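Local coordinates for glucokinase (Leishmania braziliensis MHOM/BR/75/M2904, PDB 6EDI) that phosphorylates D-glucose at the expense of ATP, yielding glucose 6-phosphate, and works as a dimeric kinase of the glucokinase family, at the interface of chains A and B. Coordinates in Å, arbitrary orientation; residue numbers count along the deposited sequence, not the author numbering. Chains: chain A/B, Glucokinase.

Contact 1: the interface of chains A and B. Residues chain A 234, 237-239, 274; chain B 336, 339, 376, 378.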
# COMPACT_ATOMS: atom_id res chain seq x y z
N GLU A 234 1.32 -0.47 -8.40
CA GLU A 234 1.80 0.13 -9.65
C GLU A 234 2.74 1.32 -9.39
O GLU A 234 2.59 2.39 -9.98
CB GLU A 234 0.62 0.59 -10.54
CG GLU A 234 -0.42 -0.48 -10.85
CD GLU A 234 0.14 -1.64 -11.67
OE1 GLU A 234 1.21 -1.50 -12.31
OE2 GLU A 234 -0.50 -2.71 -11.68
N SER A 237 4.58 3.25 -11.99
CA SER A 237 3.74 4.17 -12.77
C SER A 237 3.48 5.48 -12.03
O SER A 237 2.70 6.33 -12.49
CB SER A 237 2.42 3.51 -13.16
OG SER A 237 2.64 2.40 -14.01
N LEU A 238 4.16 5.64 -10.90
CA LEU A 238 4.17 6.92 -10.21
C LEU A 238 5.03 7.91 -11.02
O LEU A 238 6.08 7.54 -11.56
CB LEU A 238 4.71 6.72 -8.78
CG LEU A 238 5.39 7.78 -7.92
CD1 LEU A 238 4.43 8.83 -7.40
CD2 LEU A 238 6.09 7.07 -6.75
N SER A 239 4.55 9.14 -11.15
CA SER A 239 5.33 10.19 -11.81
C SER A 239 6.69 10.40 -11.16
O SER A 239 6.82 10.31 -9.94
CB SER A 239 4.57 11.51 -11.78
OG SER A 239 3.28 11.36 -12.32
N ILE A 274 6.82 8.49 -16.05
CA ILE A 274 6.72 7.64 -14.87
C ILE A 274 8.10 7.10 -14.48
O ILE A 274 8.99 7.02 -15.33
CB ILE A 274 5.69 6.52 -15.07
CG1 ILE A 274 6.11 5.56 -16.19
CG2 ILE A 274 4.36 7.12 -15.44
CD1 ILE A 274 5.09 4.45 -16.43
N GLU B 336 -1.31 10.42 -8.10
CA GLU B 336 -0.27 9.44 -7.84
C GLU B 336 -0.74 8.29 -6.97
O GLU B 336 -0.35 7.15 -7.19
CB GLU B 336 0.95 10.11 -7.18
CG GLU B 336 1.44 11.34 -7.92
CD GLU B 336 1.95 11.04 -9.31
OE1 GLU B 336 2.32 9.88 -9.60
OE2 GLU B 336 1.99 11.98 -10.11
N MET B 339 -3.09 6.13 -9.19
CA MET B 339 -2.34 5.24 -10.08
C MET B 339 -1.68 4.09 -9.30
O MET B 339 -1.78 2.93 -9.71
CB MET B 339 -1.28 6.00 -10.86
CG MET B 339 -0.52 5.12 -11.86
SD MET B 339 -1.61 4.48 -13.14
CE MET B 339 -1.31 2.71 -13.03
N HIS B 376 -2.51 13.37 -15.34
CA HIS B 376 -1.48 12.37 -15.12
C HIS B 376 -1.15 11.63 -16.41
O HIS B 376 -2.04 11.37 -17.22
CB HIS B 376 -1.93 11.35 -14.07
CG HIS B 376 -0.82 10.55 -13.48
ND1 HIS B 376 -0.25 9.48 -14.13
CD2 HIS B 376 -0.16 10.69 -12.31
CE1 HIS B 376 0.72 8.98 -13.38
NE2 HIS B 376 0.78 9.69 -12.26
N MET B 378 -0.62 8.67 -16.95
CA MET B 378 -1.25 7.37 -17.07
C MET B 378 -2.75 7.47 -17.35
O MET B 378 -3.37 6.52 -17.80
CB MET B 378 -0.95 6.49 -15.86
CG MET B 378 0.54 6.12 -15.72
SD MET B 378 1.25 5.14 -17.09
CE MET B 378 0.59 3.50 -16.78
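A:Ser237, at the end of a short 3-10 turn, packs against two bent methionines of the partner, B:Met339 and B:Met378, which reach it from directions about at right angles, and these three residues bury much of the surface in this part of the dimer interface. The serine CB meets B:Met339 CG at 3.6 Å. B:Met339 starts with CG anti to its backbone N (chi1 -177°) and then bends at chi2 and chi3; its methyl CE thereby also reaches CB of A:Glu234 at 3.8 Å. B:Met378, on helix 377-382 and likewise bent, brings its CE to 3.6 Å from A:Ser237 OG, while its side chain crosses that of A:Ile274 at about a right angle, SD to CD1 4.0 Å.

Beside this largely apolar packing lies a polar cluster. The carboxylate of B:Glu336 receives A:Ser239 twice, the backbone N at OE1 and the hydroxyl OG at OE2, the latter at 2.6 Å through the syn lone pair. B:His376 NE2 donates to the same OE1 from the opposite face of the carboxylate plane to the A:Ser239 N-H, which should hold the acid against rotation. NE2 is also 3.0 Å from A:Ser239 OG, but its N-H is aimed at OE1, so any bond to the hydroxyl would be weak and shared. The imidazole is positioned by the backbone two residues on: B:Met378 N-H points at ND1 nearly in the ring plane, N to ND1 3.0 Å, 168° at the hydrogen.

Contact 2: the interface of chains A and B. Residues chain A 377, 380-381; chain B 265, 267, 271-272.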
# COMPACT_ATOMS: atom_id res chain seq x y z
N ALA A 377 13.74 14.69 0.75
CA ALA A 377 13.50 15.73 1.77
C ALA A 377 13.28 15.14 3.15
O ALA A 377 13.59 15.77 4.17
CB ALA A 377 12.33 16.60 1.38
N ARG A 380 16.65 13.91 4.56
CA ARG A 380 17.42 15.09 4.95
C ARG A 380 16.93 15.64 6.28
O ARG A 380 17.72 15.96 7.17
CB ARG A 380 17.35 16.16 3.85
CG ARG A 380 18.03 15.73 2.54
CD ARG A 380 17.89 16.82 1.46
NE ARG A 380 18.35 16.42 0.12
CZ ARG A 380 19.38 16.97 -0.51
NH1 ARG A 380 20.09 17.92 0.07
NH2 ARG A 380 19.72 16.56 -1.73
N GLN A 381 15.61 15.74 6.43
CA GLN A 381 15.05 16.35 7.63
C GLN A 381 14.91 15.39 8.80
O GLN A 381 15.14 15.77 9.95
CB GLN A 381 13.70 16.99 7.34
CG GLN A 381 13.75 18.12 6.32
CD GLN A 381 12.37 18.67 6.01
OE1 GLN A 381 11.69 18.18 5.10
NE2 GLN A 381 11.95 19.67 6.77
N LYS B 265 17.98 19.52 9.60
CA LYS B 265 17.47 19.55 8.23
C LYS B 265 18.37 20.30 7.23
O LYS B 265 18.79 21.44 7.47
CB LYS B 265 16.05 20.14 8.21
CG LYS B 265 15.94 21.54 8.76
CD LYS B 265 14.63 22.21 8.34
CE LYS B 265 13.98 22.89 9.53
NZ LYS B 265 13.89 21.97 10.69
N LEU B 267 17.93 21.45 3.44
CA LEU B 267 17.07 21.58 2.27
C LEU B 267 17.49 22.78 1.44
O LEU B 267 18.00 23.76 1.99
CB LEU B 267 15.60 21.74 2.68
CG LEU B 267 14.93 20.67 3.54
CD1 LEU B 267 13.48 21.01 3.77
CD2 LEU B 267 15.05 19.34 2.86
N VAL B 271 15.58 20.82 -3.62
CA VAL B 271 15.01 19.62 -3.03
C VAL B 271 13.48 19.66 -3.12
O VAL B 271 12.85 20.59 -2.59
CB VAL B 271 15.45 19.46 -1.56
CG1 VAL B 271 14.73 18.30 -0.89
CG2 VAL B 271 16.97 19.25 -1.50
N ALA B 272 12.89 18.69 -3.81
CA ALA B 272 11.43 18.63 -3.98
C ALA B 272 10.68 18.69 -2.66
O ALA B 272 10.98 17.94 -1.73
CB ALA B 272 11.03 17.39 -4.77
O HOH W 1 11.88 15.36 -1.76
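Water 1 bridges the two chains, sitting 2.7 Å from the backbone oxygen O of B:Ala272. Its other partner is the backbone N of A:Ala377, in the first residue of helix 377-382, at 3.2 Å, a longer link although nearly straight (161° at the hydrogen). This patch belongs to the two-fold dimer interface, where that helix of chain A lies on the loop segments 265-267 and 271-272 of chain B. The water thus ties the start of the helix to the partner's loop, where the methyl CB of A:Ala377 also packs 3.7 Å from CG1 of B:Val271.

Further along the helix, A:Arg380 runs out extended from CG to NE and lays its flat guanidinium against the other branch of the same valine. B:Val271 CG2 stands over the centre of one guanidinium face, 3.5 Å from CZ, so this contact uses the face of the group and none of its N-H directions. The arginine's aliphatic root crosses B:Leu267 obliquely, CB to CD2 4.0 Å.

A:Gln381, with the most surface hidden in this patch, works in a similar way. Its CG packs 3.6 Å from CB of B:Lys265, where the two side chains cross at a slant. The terminal amide is turned broadside to the partner, chi3 -89°, and presents a face to B:Leu267. The leucine methyl CD1 stands almost directly above the amide carbon CD at 3.4 Å, equally distant from OE1 and NE2.

Contact 3: the interface of chains A and B. Residues chain A 239-240, 251, 270-272; chain B 241-243.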
# COMPACT_ATOMS: atom_id res chain seq x y z
N SER A 239 4.55 9.14 -11.15
CA SER A 239 5.33 10.19 -11.81
C SER A 239 6.69 10.40 -11.16
O SER A 239 6.82 10.31 -9.94
CB SER A 239 4.57 11.51 -11.78
OG SER A 239 3.28 11.36 -12.32
N MET A 240 7.72 10.69 -11.96
CA MET A 240 9.01 11.08 -11.39
C MET A 240 8.88 12.32 -10.51
O MET A 240 8.03 13.18 -10.75
CB MET A 240 10.06 11.30 -12.49
CG MET A 240 10.47 10.03 -13.19
SD MET A 240 11.79 10.28 -14.38
CE MET A 240 13.19 10.48 -13.27
N VAL A 251 14.84 14.67 -16.74
CA VAL A 251 13.43 14.32 -16.68
C VAL A 251 12.72 14.95 -17.87
O VAL A 251 11.87 14.33 -18.51
CB VAL A 251 12.77 14.77 -15.36
CG1 VAL A 251 11.30 14.37 -15.36
CG2 VAL A 251 13.49 14.16 -14.14
N THR A 270 5.58 18.42 -21.17
CA THR A 270 5.27 19.10 -19.90
C THR A 270 4.71 18.12 -18.87
O THR A 270 4.56 18.48 -17.70
CB THR A 270 4.29 20.29 -20.05
OG1 THR A 270 2.96 19.82 -20.27
CG2 THR A 270 4.72 21.21 -21.20
N VAL A 271 4.39 16.91 -19.31
CA VAL A 271 3.87 15.86 -18.44
C VAL A 271 5.01 15.00 -17.89
O VAL A 271 5.78 14.45 -18.67
CB VAL A 271 2.92 14.93 -19.21
CG1 VAL A 271 2.20 13.98 -18.26
CG2 VAL A 271 1.91 15.72 -20.04
N ALA A 272 5.10 14.85 -16.56
CA ALA A 272 6.14 14.02 -15.94
C ALA A 272 6.12 12.60 -16.50
O ALA A 272 5.04 12.05 -16.75
CB ALA A 272 5.97 13.99 -14.44
N SER B 241 5.28 15.81 -7.73
CA SER B 241 5.65 15.31 -9.05
C SER B 241 6.39 16.37 -9.86
O SER B 241 6.17 17.57 -9.66
CB SER B 241 4.40 14.86 -9.79
OG SER B 241 4.02 13.56 -9.34
N TRP B 242 7.25 15.91 -10.76
CA TRP B 242 7.91 16.78 -11.73
C TRP B 242 6.90 17.50 -12.62
O TRP B 242 5.88 16.94 -13.00
CB TRP B 242 8.87 15.99 -12.61
CG TRP B 242 9.71 16.87 -13.50
CD1 TRP B 242 10.93 17.42 -13.20
CD2 TRP B 242 9.39 17.30 -14.83
NE1 TRP B 242 11.38 18.17 -14.27
CE2 TRP B 242 10.45 18.12 -15.28
CE3 TRP B 242 8.30 17.08 -15.68
CZ2 TRP B 242 10.46 18.71 -16.55
CZ3 TRP B 242 8.30 17.69 -16.94
CH2 TRP B 242 9.38 18.48 -17.36
N CYS B 243 7.19 18.75 -12.94
CA CYS B 243 6.33 19.53 -13.83
C CYS B 243 7.21 20.61 -14.41
O CYS B 243 8.37 20.76 -14.00
CB CYS B 243 5.16 20.13 -13.06
SG CYS B 243 5.65 21.00 -11.55
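Backbone hydrogen bonding joins B:Trp242 to A:Met240: the tryptophan N donates to the methionine carbonyl O at 2.8 Å. The bond is almost straight, 174° at the hydrogen.

Ring contacts come next. In B:Trp242 a chi1 of -172° turns the indole away from its own backbone N, toward A:Val251 and A:Ala272. The tryptophan and A:Val251 side chains run antiparallel, valine over indole. Branch CG1 of the valine makes a CH-pi contact, 3.5 Å from the centroid of the five-membered ring and nearly over its centre, and so toward one end of the indole.

Van der Waals packing completes the patch. A:Ala272 borders the six-membered ring, with its CA 3.8 Å from CE3, and its methyl CB lies 3.3 Å from the carbonyl O of B:Trp242. The backbone O of A:Thr270 is near the far end of the indole, 3.9 Å from CZ3. Beside the hydrogen bond, A:Ser239 and B:Ser241 pack CB to CB at 3.9 Å.

In the fold, the tryptophan belongs to the loop just before helix 245-259 of chain B; it packs against the equivalent helix of chain A, through A:Val251, and against the loops carrying A:Met240 and A:Ala272.

Contact 1 and contact 3 have C-alpha centres about 10 Å apart and share A:Ser239, which therefore faces two parts of chain B. Contact 2 is more distant, about 23 Å from contact 1 and 19 Å from contact 3. It nevertheless reuses elements with the chains exchanged: helix 377-382 comes from chain B in contact 1 and from chain A in contact 2, and residues 271-272 serve chain B in contact 2 and chain A in contact 3. Because the interface is two-fold symmetric, each contact occurs twice, so the same few segments are used on both sides of the dimer axis.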